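Autoinducer 2-binding protein LsrB (Clostridium saccharobutylicum DSM 13864, PDB 6DSP) binds the quorum-sensing signal autoinducer-2 as a solute-binding receptor of the LsrB family. Local coordinates at residues V106-W109 against D110-D114. Residues are numbered along the deposited sequence; the frame is centred on the assembly and turned at random.
With PAV ((2R,4S)-2-methyl-2,3,3,4-tetrahydroxytetrahydrofuran), chain C.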
loop_
_atom_site.group_PDB
_atom_site.type_symbol
_atom_site.label_atom_id
_atom_site.label_comp_id
_atom_site.label_asym_id
_atom_site.label_seq_id
_atom_site.Cartn_x
_atom_site.Cartn_y
_atom_site.Cartn_z
ATOM N N VAL A 106 -13.710 1.520 14.649
ATOM C CA VAL A 106 -12.477 1.036 14.028
ATOM C C VAL A 106 -12.673 0.903 12.520
ATOM O O VAL A 106 -13.582 0.189 12.066
ATOM C CB VAL A 106 -12.014 -0.299 14.639
ATOM C CG1 VAL A 106 -10.768 -0.810 13.935
ATOM C CG2 VAL A 106 -11.775 -0.151 16.172
ATOM N N THR A 107 -11.824 1.582 11.755
ATOM C CA THR A 107 -11.771 1.414 10.305
ATOM C C THR A 107 -10.324 1.173 9.899
ATOM O O THR A 107 -9.385 1.446 10.663
ATOM C CB THR A 107 -12.294 2.654 9.534
ATOM O OG1 THR A 107 -11.465 3.791 9.806
ATOM C CG2 THR A 107 -13.768 2.967 9.866
ATOM N N THR A 108 -10.127 0.723 8.654
ATOM C CA THR A 108 -8.785 0.529 8.131
ATOM C C THR A 108 -8.627 1.227 6.784
ATOM O O THR A 108 -9.604 1.578 6.119
ATOM C CB THR A 108 -8.429 -0.957 8.002
ATOM O OG1 THR A 108 -9.522 -1.610 7.350
ATOM C CG2 THR A 108 -8.222 -1.585 9.384
ATOM N N TRP A 109 -7.377 1.397 6.368
ATOM C CA TRP A 109 -7.061 1.860 5.030
ATOM C C TRP A 109 -5.738 1.228 4.655
ATOM O O TRP A 109 -4.943 0.897 5.548
ATOM C CB TRP A 109 -6.989 3.406 5.014
ATOM C CG TRP A 109 -5.768 3.962 5.720
ATOM C CD1 TRP A 109 -5.495 3.906 7.075
ATOM C CD2 TRP A 109 -4.629 4.561 5.109
ATOM N NE1 TRP A 109 -4.238 4.461 7.324
ATOM C CE2 TRP A 109 -3.680 4.850 6.133
ATOM C CE3 TRP A 109 -4.305 4.878 3.789
ATOM C CZ2 TRP A 109 -2.443 5.447 5.866
ATOM C CZ3 TRP A 109 -3.066 5.484 3.525
ATOM C CH2 TRP A 109 -2.161 5.777 4.572
ATOM N N ASP A 110 -5.490 1.089 3.344
ATOM C CA ASP A 110 -4.183 0.681 2.811
ATOM C C ASP A 110 -3.896 -0.801 3.038
ATOM O O ASP A 110 -3.894 -1.577 2.076
ATOM C CB ASP A 110 -3.079 1.610 3.336
ATOM C CG ASP A 110 -1.705 1.222 2.845
ATOM O OD1 ASP A 110 -1.571 0.984 1.619
ATOM O OD2 ASP A 110 -0.744 1.226 3.671
ATOM N N SER A 111 -3.706 -1.228 4.284
ATOM C CA SER A 111 -3.478 -2.637 4.602
ATOM C C SER A 111 -4.438 -3.071 5.704
ATOM O O SER A 111 -4.414 -2.521 6.819
ATOM C CB SER A 111 -2.030 -2.896 5.020
ATOM O OG SER A 111 -1.893 -4.306 5.149
ATOM N N ASP A 112 -5.275 -4.045 5.384
ATOM C CA ASP A 112 -6.426 -4.404 6.193
ATOM C C ASP A 112 -6.029 -5.293 7.378
ATOM O O ASP A 112 -4.872 -5.730 7.519
ATOM C CB ASP A 112 -7.431 -5.158 5.308
ATOM C CG ASP A 112 -8.887 -4.959 5.734
ATOM O OD1 ASP A 112 -9.193 -4.356 6.800
ATOM O OD2 ASP A 112 -9.745 -5.432 4.970
ATOM N N VAL A 113 -7.012 -5.504 8.257
ATOM C CA VAL A 113 -6.896 -6.459 9.357
ATOM C C VAL A 113 -7.995 -7.512 9.202
ATOM O O VAL A 113 -8.744 -7.496 8.215
ATOM C CB VAL A 113 -6.994 -5.754 10.732
ATOM C CG1 VAL A 113 -5.914 -4.721 10.846
ATOM C CG2 VAL A 113 -8.380 -5.111 10.890
ATOM N N ASP A 114 -8.163 -8.400 10.188
ATOM C CA ASP A 114 -9.255 -9.357 10.145
ATOM C C ASP A 114 -10.556 -8.566 10.037
ATOM O O ASP A 114 -10.792 -7.675 10.868
ATOM C CB ASP A 114 -9.233 -10.171 11.442
ATOM C CG ASP A 114 -10.282 -11.269 11.507
ATOM O OD1 ASP A 114 -11.318 -11.145 10.862
ATOM O OD2 ASP A 114 -10.044 -12.233 12.269
HETATM O O2 PAV C . 3.038 -0.312 -1.485
HETATM C C2 PAV C . 2.691 0.602 -0.423
HETATM C C1 PAV C . 2.570 2.063 -0.911
HETATM O O5 PAV C . 3.954 0.640 0.446
HETATM C C5 PAV C . 3.561 1.002 1.699
HETATM C C4 PAV C . 2.022 0.978 1.734
HETATM O O4 PAV C . 1.559 0.337 2.919
HETATM C C3 PAV C . 1.695 0.232 0.435
HETATM O O3 PAV C . 0.448 0.633 -0.061
HETATM O O13 PAV C . 1.739 -1.161 0.652
#
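A classic gamma turn joins Trp109, the last residue of strand 105-109, to Ser111, and Asp110 at its centre reaches the ligand. Ser111 N donates a bent hydrogen bond to Trp109 O (2.8 Å), closing the turn, and the positive phi of Asp110 (74°) makes it the classic rather than the inverse form. Asp110 CB lies over one face of the Trp109 six-membered ring, offset toward the rim at CE3, 3.9 Å from the centroid, in a CH-pi contact. From there CG runs anti to the backbone N (chi1 179°), carrying the carboxylate into the pocket at the C-terminal end of this strand of the parallel part of the sheet, where periplasmic binding proteins hold their solute. Asp110 OD1 accepts a hydrogen bond from PAV O3 and Asp110 OD2 one from PAV O4, each 2.6 Å long. Gln124 NE2 also bonds OD1 and Ser85 OG bonds OD2, which fixes the rotation of the group. Farther back, Thr108 uses both its branches. Thr108 OG1 donates a hydrogen bond to Asp112 OD1 (2.8 Å), approaching from above the carboxylate plane, 49° out of it; Val113 N adds a weak bond to the same oxygen, while Arg118 forms a salt bridge with Asp112 OD2. The methyl CG2 of Thr108 packs against Val113 CG2 at 3.8 Å, next to helix 89-101.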